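Local coordinates for protein NleG5-1 effector (Enterobacteria phage YYZ-2008, PDB 5VGC) that probably acts as a ubiquitin-protein transferase of the RING/U-box kind, a bacterial effector that also binds calcium ions, at residues 54-59 with 84-89; 162-167 with 207-212. The protein carries 1 engineered substitution. All coordinates share one frame; numbering follows the deposited sequence.

Contact 1 (54-59 with 84-89); sequences NGYFMG and TLNHGS
Asn86 grips the backbone of Phe57 through its side-chain amide, joining the end of helix 68-85 to the start of strand 57-60, an edge strand of a three-stranded antiparallel sheet. The amide imitates a neighbouring strand: Phe57 N donates to Asn86 OD1 at 2.7 Å, tilted from the carbonyl plane, while Asn86 ND2 returns a longer bond to Phe57 O at 3.2 Å that lies in both planes. Asn86 is the first residue past the helix, and chi1 of -69° puts its CG anti to its own carbonyl carbon, beside the backbone N. The amide is nearly coplanar with the Phe57 ring, whose edge meets OD1; CD2 of that ring also reaches Leu85 CB at 3.9 Å. Beyond the amide, His87 turns its edge toward one face of Tyr56 in a T-shaped pair with planes at 66°, its CD2 lying toward the rim. The Phe57 side chain also touches Arg29 and Thr32 of helix 22-34, whereas the Tyr56 hydroxyl bonds to Leu110 O of the second subunit and His87 stacks on Tyr113 of that subunit, so the second subunit packs against this corner. A second bond, to Leu90 O, steadies Asn86 ND2.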
ATOM      1  N   ASN A  54     -11.637   6.656  12.784  1.00 75.61           N
ATOM      2  CA  ASN A  54     -12.351   6.281  14.001  1.00 83.81           C
ATOM      3  C   ASN A  54     -11.369   6.182  15.170  1.00 75.01           C
ATOM      4  O   ASN A  54     -10.300   5.588  15.035  1.00 69.05           O
ATOM      5  CB  ASN A  54     -13.094   4.943  13.825  1.00 90.06           C
ATOM      6  CG  ASN A  54     -14.132   4.973  12.704  1.00 92.22           C
ATOM      7  OD1 ASN A  54     -14.714   6.015  12.394  1.00 88.88           O
ATOM      8  ND2 ASN A  54     -14.366   3.819  12.093  1.00 85.94           N
ATOM      9  N   GLY A  55     -11.746   6.770  16.305  1.00 74.97           N
ATOM     10  CA  GLY A  55     -10.976   6.687  17.539  1.00 65.53           C
ATOM     11  C   GLY A  55      -9.953   7.788  17.772  1.00 69.06           C
ATOM     12  O   GLY A  55      -9.271   7.783  18.805  1.00 84.70           O
ATOM     13  N   TYR A  56      -9.838   8.727  16.834  1.00 53.24           N
ATOM     14  CA  TYR A  56      -8.865   9.810  16.951  1.00 46.65           C
ATOM     15  C   TYR A  56      -9.561  11.153  16.989  1.00 46.16           C
ATOM     16  O   TYR A  56     -10.619  11.336  16.384  1.00 49.96           O
ATOM     17  CB  TYR A  56      -7.857   9.773  15.809  1.00 43.22           C
ATOM     18  CG  TYR A  56      -7.013   8.523  15.804  1.00 42.24           C
ATOM     19  CD1 TYR A  56      -5.769   8.484  16.426  1.00 40.83           C
ATOM     20  CD2 TYR A  56      -7.461   7.379  15.170  1.00 43.40           C
ATOM     21  CE1 TYR A  56      -5.005   7.341  16.411  1.00 41.99           C
ATOM     22  CE2 TYR A  56      -6.698   6.224  15.150  1.00 44.36           C
ATOM     23  CZ  TYR A  56      -5.477   6.211  15.772  1.00 43.75           C
ATOM     24  OH  TYR A  56      -4.731   5.064  15.740  1.00 45.83           O
ATOM     25  N   PHE A  57      -8.950  12.087  17.704  1.00 44.95           N
ATOM     26  CA  PHE A  57      -9.558  13.358  18.038  1.00 46.52           C
ATOM     27  C   PHE A  57      -8.586  14.484  17.736  1.00 46.39           C
ATOM     28  O   PHE A  57      -7.367  14.320  17.823  1.00 44.57           O
ATOM     29  CB  PHE A  57      -9.978  13.376  19.513  1.00 46.40           C
ATOM     30  CG  PHE A  57     -10.876  12.240  19.889  1.00 46.99           C
ATOM     31  CD1 PHE A  57     -12.247  12.313  19.672  1.00 50.32           C
ATOM     32  CD2 PHE A  57     -10.348  11.089  20.442  1.00 48.90           C
ATOM     33  CE1 PHE A  57     -13.075  11.249  20.018  1.00 54.26           C
ATOM     34  CE2 PHE A  57     -11.168  10.022  20.786  1.00 53.49           C
ATOM     35  CZ  PHE A  57     -12.533  10.098  20.578  1.00 55.14           C
ATOM     36  N   MET A  58      -9.158  15.633  17.394  1.00 48.91           N
ATOM     37  CA  MET A  58      -8.414  16.753  16.855  1.00 55.10           C
ATOM     38  C   MET A  58      -8.906  18.003  17.546  1.00 61.98           C
ATOM     39  O   MET A  58     -10.125  18.218  17.645  1.00 79.77           O
ATOM     40  CB  MET A  58      -8.641  16.796  15.328  1.00 67.48           C
ATOM     41  CG  MET A  58      -8.505  18.123  14.599  1.00 69.27           C
ATOM     42  SD  MET A  58      -8.775  17.866  12.822  1.00 77.05           S
ATOM     43  CE  MET A  58     -10.449  17.218  12.731  1.00 87.28           C
ATOM     44  N   GLY A  59      -7.962  18.812  18.019  1.00 57.02           N
ATOM     45  CA  GLY A  59      -8.275  19.981  18.825  1.00 59.63           C
ATOM     46  C   GLY A  59      -8.011  21.273  18.094  1.00 64.79           C
ATOM     47  O   GLY A  59      -7.012  21.382  17.383  1.00 63.61           O
ATOM     48  N   THR A  84      -3.229  12.506  24.936  1.00 29.68           N
ATOM     49  CA  THR A  84      -3.877  11.785  26.022  1.00 37.72           C
ATOM     50  C   THR A  84      -5.108  11.039  25.511  1.00 34.37           C
ATOM     51  O   THR A  84      -5.306   9.879  25.856  1.00 33.50           O
ATOM     52  CB  THR A  84      -4.230  12.722  27.201  1.00 37.62           C
ATOM     53  OG1 THR A  84      -3.070  13.485  27.567  1.00 32.74           O
ATOM     54  CG2 THR A  84      -4.699  11.927  28.398  1.00 37.73           C
ATOM     55  N   LEU A  85      -5.908  11.700  24.681  1.00 34.59           N
ATOM     56  CA  LEU A  85      -7.067  11.052  24.035  1.00 42.36           C
ATOM     57  C   LEU A  85      -6.755   9.966  22.976  1.00 39.93           C
ATOM     58  O   LEU A  85      -7.388   8.914  22.970  1.00 42.80           O
ATOM     59  CB  LEU A  85      -7.974  12.109  23.386  1.00 44.68           C
ATOM     60  CG  LEU A  85      -8.676  13.061  24.342  1.00 50.25           C
ATOM     61  CD1 LEU A  85      -9.293  14.221  23.571  1.00 46.04           C
ATOM     62  CD2 LEU A  85      -9.735  12.306  25.125  1.00 47.08           C
ATOM     63  N   ASN A  86      -5.800  10.221  22.086  1.00 38.20           N
ATOM     64  CA  ASN A  86      -5.633   9.391  20.882  1.00 32.40           C
ATOM     65  C   ASN A  86      -4.946   8.044  21.107  1.00 31.84           C
ATOM     66  O   ASN A  86      -4.170   7.876  22.054  1.00 32.97           O
ATOM     67  CB  ASN A  86      -4.860  10.183  19.816  1.00 36.02           C
ATOM     68  CG  ASN A  86      -5.671  11.338  19.240  1.00 34.80           C
ATOM     69  OD1 ASN A  86      -6.900  11.373  19.339  1.00 26.73           O
ATOM     70  ND2 ASN A  86      -4.983  12.287  18.627  1.00 20.80           N
ATOM     71  N   HIS A  87      -5.221   7.094  20.215  1.00 29.55           N
ATOM     72  CA  HIS A  87      -4.521   5.807  20.219  1.00 32.27           C
ATOM     73  C   HIS A  87      -3.065   6.032  19.799  1.00 27.22           C
ATOM     74  O   HIS A  87      -2.786   6.848  18.910  1.00 18.76           O
ATOM     75  CB  HIS A  87      -5.154   4.802  19.267  1.00 37.60           C
ATOM     76  CG  HIS A  87      -6.600   4.529  19.538  1.00 55.17           C
ATOM     77  ND1 HIS A  87      -7.038   3.586  20.446  1.00 54.27           N
ATOM     78  CD2 HIS A  87      -7.710   5.074  18.997  1.00 53.21           C
ATOM     79  CE1 HIS A  87      -8.358   3.574  20.460  1.00 48.30           C
ATOM     80  NE2 HIS A  87      -8.792   4.469  19.591  1.00 50.90           N
ATOM     81  N   GLY A  88      -2.154   5.314  20.457  1.00 21.32           N
ATOM     82  CA  GLY A  88      -0.718   5.483  20.250  1.00 22.69           C
ATOM     83  C   GLY A  88      -0.115   6.782  20.770  1.00 19.57           C
ATOM     84  O   GLY A  88       1.034   7.085  20.487  1.00 14.42           O
ATOM     85  N   SER A  89      -0.887   7.549  21.538  1.00 23.67           N
ATOM     86  CA  SER A  89      -0.450   8.839  22.068  1.00 23.33           C
ATOM     87  C   SER A  89       0.021   9.781  20.953  1.00 18.95           C
ATOM     88  O   SER A  89       0.980  10.547  21.113  1.00 15.86           O
ATOM     89  CB  SER A  89       0.624   8.627  23.155  1.00 27.77           C
ATOM     90  OG  SER A  89       0.213   7.598  24.070  1.00 19.35           O
TER

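Contact 2 (162-167 with 207-212); sequences SNVCML and RGNFVL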
ATOM      1  N   SER A 162      -2.714  -5.472 -25.370  1.00 31.40           N
ATOM      2  CA  SER A 162      -3.716  -5.387 -26.422  1.00 23.78           C
ATOM      3  C   SER A 162      -2.998  -5.121 -27.737  1.00 22.29           C
ATOM      4  O   SER A 162      -2.003  -4.369 -27.783  1.00 23.94           O
ATOM      5  CB  SER A 162      -4.722  -4.280 -26.169  1.00 18.65           C
ATOM      6  OG  SER A 162      -5.675  -4.273 -27.210  1.00 18.82           O
ATOM      7  N   ASN A 163      -3.486  -5.759 -28.792  1.00 20.41           N
ATOM      8  CA  ASN A 163      -3.037  -5.431 -30.146  1.00 21.15           C
ATOM      9  C   ASN A 163      -3.753  -4.222 -30.762  1.00 18.56           C
ATOM     10  O   ASN A 163      -3.405  -3.808 -31.867  1.00 20.09           O
ATOM     11  CB  ASN A 163      -3.126  -6.670 -31.010  1.00 23.23           C
ATOM     12  CG  ASN A 163      -2.125  -7.738 -30.592  1.00 27.11           C
ATOM     13  OD1 ASN A 163      -0.997  -7.434 -30.231  1.00 29.20           O
ATOM     14  ND2 ASN A 163      -2.531  -8.981 -30.651  1.00 29.17           N
ATOM     15  N   VAL A 164      -4.719  -3.650 -30.044  1.00 15.11           N
ATOM     16  CA  VAL A 164      -5.555  -2.558 -30.547  1.00 12.91           C
ATOM     17  C   VAL A 164      -5.151  -1.262 -29.839  1.00 12.38           C
ATOM     18  O   VAL A 164      -4.972  -1.224 -28.596  1.00 12.51           O
ATOM     19  CB  VAL A 164      -7.046  -2.892 -30.314  1.00 12.75           C
ATOM     20  CG1 VAL A 164      -7.954  -1.659 -30.393  1.00 13.85           C
ATOM     21  CG2 VAL A 164      -7.510  -3.985 -31.265  1.00 13.95           C
ATOM     22  N   CYS A 165      -5.002  -0.206 -30.627  1.00 32.06           N
ATOM     23  CA  CYS A 165      -4.727   1.107 -30.063  1.00 28.34           C
ATOM     24  C   CYS A 165      -5.708   2.137 -30.539  1.00 24.20           C
ATOM     25  O   CYS A 165      -6.418   1.956 -31.539  1.00 24.51           O
ATOM     26  CB  CYS A 165      -3.301   1.568 -30.339  1.00 30.00           C
ATOM     27  SG  CYS A 165      -2.691   1.139 -31.937  1.00 53.67           S
ATOM     28  N   MET A 166      -5.745   3.227 -29.779  1.00 20.63           N
ATOM     29  CA  MET A 166      -6.602   4.341 -30.103  1.00 18.22           C
ATOM     30  C   MET A 166      -5.800   5.605 -30.144  1.00 14.42           C
ATOM     31  O   MET A 166      -4.715   5.701 -29.551  1.00 13.72           O
ATOM     32  CB  MET A 166      -7.743   4.423 -29.109  1.00 19.88           C
ATOM     33  CG  MET A 166      -8.700   3.238 -29.273  1.00 26.00           C
ATOM     34  SD  MET A 166     -10.405   3.600 -28.841  1.00 46.15           S
ATOM     35  CE  MET A 166     -10.326   3.778 -27.069  1.00 39.55           C
ATOM     36  N   LEU A 167      -6.347   6.557 -30.883  1.00 14.09           N
ATOM     37  CA  LEU A 167      -5.742   7.855 -31.091  1.00 12.96           C
ATOM     38  C   LEU A 167      -6.191   8.780 -29.969  1.00 11.07           C
ATOM     39  O   LEU A 167      -7.378   8.985 -29.803  1.00 11.44           O
ATOM     40  CB  LEU A 167      -6.176   8.430 -32.446  1.00 14.79           C
ATOM     41  CG  LEU A 167      -5.626   9.821 -32.780  1.00 15.47           C
ATOM     42  CD1 LEU A 167      -4.098   9.774 -32.827  1.00 15.70           C
ATOM     43  CD2 LEU A 167      -6.210  10.324 -34.098  1.00 19.02           C
ATOM     44  N   ARG A 207     -11.591  -5.545 -38.541  1.00 40.85           N
ATOM     45  CA  ARG A 207     -11.691  -5.325 -37.086  1.00 33.31           C
ATOM     46  C   ARG A 207     -12.240  -3.946 -36.690  1.00 27.37           C
ATOM     47  O   ARG A 207     -12.701  -3.777 -35.579  1.00 29.88           O
ATOM     48  CB  ARG A 207     -10.330  -5.562 -36.419  1.00 32.85           C
ATOM     49  CG  ARG A 207      -9.835  -6.998 -36.539  1.00 36.63           C
ATOM     50  CD  ARG A 207      -8.523  -7.215 -35.850  1.00 37.02           C
ATOM     51  NE  ARG A 207      -8.640  -7.050 -34.410  1.00 37.56           N
ATOM     52  CZ  ARG A 207      -7.704  -7.392 -33.528  1.00 45.11           C
ATOM     53  NH1 ARG A 207      -6.541  -7.925 -33.906  1.00 48.24           N
ATOM     54  NH2 ARG A 207      -7.926  -7.198 -32.230  1.00 71.86           N
ATOM     55  N   GLY A 208     -12.189  -2.973 -37.591  1.00 26.05           N
ATOM     56  CA  GLY A 208     -12.717  -1.625 -37.332  1.00 26.29           C
ATOM     57  C   GLY A 208     -11.918  -0.812 -36.320  1.00 22.83           C
ATOM     58  O   GLY A 208     -12.467   0.022 -35.595  1.00 23.06           O
ATOM     59  N   ASN A 209     -10.614  -1.062 -36.285  1.00 20.25           N
ATOM     60  CA  ASN A 209      -9.726  -0.507 -35.286  1.00 18.37           C
ATOM     61  C   ASN A 209      -8.331  -0.405 -35.857  1.00 16.15           C
ATOM     62  O   ASN A 209      -7.980  -1.081 -36.843  1.00 19.28           O
ATOM     63  CB  ASN A 209      -9.700  -1.407 -34.017  1.00 21.09           C
ATOM     64  CG  ASN A 209     -10.816  -1.084 -33.030  1.00 27.31           C
ATOM     65  OD1 ASN A 209     -11.050   0.077 -32.707  1.00 25.22           O
ATOM     66  ND2 ASN A 209     -11.509  -2.116 -32.540  1.00 28.67           N
ATOM     67  N   PHE A 210      -7.531   0.454 -35.230  1.00 15.82           N
ATOM     68  CA  PHE A 210      -6.108   0.464 -35.455  1.00 16.19           C
ATOM     69  C   PHE A 210      -5.511  -0.746 -34.752  1.00 16.26           C
ATOM     70  O   PHE A 210      -5.692  -0.889 -33.550  1.00 18.77           O
ATOM     71  CB  PHE A 210      -5.477   1.709 -34.886  1.00 17.07           C
ATOM     72  CG  PHE A 210      -5.814   2.977 -35.604  1.00 19.87           C
ATOM     73  CD1 PHE A 210      -5.175   3.306 -36.778  1.00 24.49           C
ATOM     74  CD2 PHE A 210      -6.724   3.878 -35.065  1.00 27.07           C
ATOM     75  CE1 PHE A 210      -5.455   4.499 -37.442  1.00 31.48           C
ATOM     76  CE2 PHE A 210      -7.009   5.078 -35.712  1.00 28.59           C
ATOM     77  CZ  PHE A 210      -6.377   5.389 -36.904  1.00 31.95           C
ATOM     78  N   VAL A 211      -4.817  -1.603 -35.507  1.00 18.68           N
ATOM     79  CA  VAL A 211      -4.129  -2.781 -34.967  1.00 21.06           C
ATOM     80  C   VAL A 211      -2.627  -2.594 -35.101  1.00 24.72           C
ATOM     81  O   VAL A 211      -2.159  -1.969 -36.071  1.00 30.66           O
ATOM     82  CB  VAL A 211      -4.534  -4.090 -35.665  1.00 25.49           C
ATOM     83  CG1 VAL A 211      -3.864  -5.299 -35.013  1.00 30.10           C
ATOM     84  CG2 VAL A 211      -6.045  -4.251 -35.652  1.00 28.31           C
ATOM     85  N   LEU A 212      -1.881  -3.113 -34.115  1.00 28.25           N
ATOM     86  CA  LEU A 212      -0.420  -3.111 -34.151  1.00 33.41           C
ATOM     87  C   LEU A 212       0.095  -3.941 -35.332  1.00 44.14           C
ATOM     88  O   LEU A 212      -0.580  -4.871 -35.777  1.00 40.76           O
ATOM     89  CB  LEU A 212       0.175  -3.669 -32.863  1.00 36.67           C
ATOM     90  CG  LEU A 212       0.071  -2.905 -31.544  1.00 36.15           C
ATOM     91  CD1 LEU A 212       1.042  -3.448 -30.510  1.00 44.17           C
ATOM     92  CD2 LEU A 212       0.326  -1.429 -31.746  1.00 38.22           C
TER
HETATM   93  O   HOH W   1      -8.935   1.521 -32.927  1.00 15.46           O
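The Phe210 ring presents its edge to Cys165 O, with CD2 4.0 Å from that oxygen, and meets Phe155 of strand 152-157 with the two planes inclined. A second flat group, the Arg207 guanidinium, has Val164 CG2 lying obliquely to it, 3.4 Å from NH2. These groups flank an antiparallel strand pair, 164-167 with 209-212, in the branched sheet of the NleG domain, which belongs to the RING clan. Val164 and Val211 form a non-hydrogen-bonded pair on the side of the sheet away from Cys165 and Phe210. Next to it Leu212 N donates to Asn163 O at 2.8 Å, and Cys165 N to Phe210 O at 3.1 Å. Cys165 SG, between its backbone N and carbonyl carbon (chi1 38°), reaches Leu212 CD2 at 4.0 Å. Val164 CG1 crosses Asn209 obliquely, 3.9 Å from its CG. Toward Asn209 the strands diverge, and a water bridges them: it donates to Cys165 O at 2.9 Å and to Asn209 OD1, and accepts from Phe210 N. A G1 beta bulge at Gly208 and Asn209, opposite Asp204, begins the strand. The chemistry thus implies a splayed pairing in which direct backbone bonds give way to a water bridge, so that Cys165 O and Phe210 N keep polar partners although the strands cross at 126°.

Followed from the N terminus, the two contacts illustrate local closure within separate parts of an elongated chain. Contact 1 comes first: after the strands 37-41 and 44-50, the chain leaves 57-60, runs through helix 68-85 and returns to its own starting edge, closing a largely helical loop. Helix 92-102 then leads toward the C-terminal part, where contact 2 joins 162-167 to 207-212 around helix 170-178 and the short strands 195-196 and 201-204. The loops are in series, neither enclosing nor crossing the other. Their centres lie about 54 Å apart on opposite sides of the chain's centre, so each ties its own portion of the fold together without touching the other.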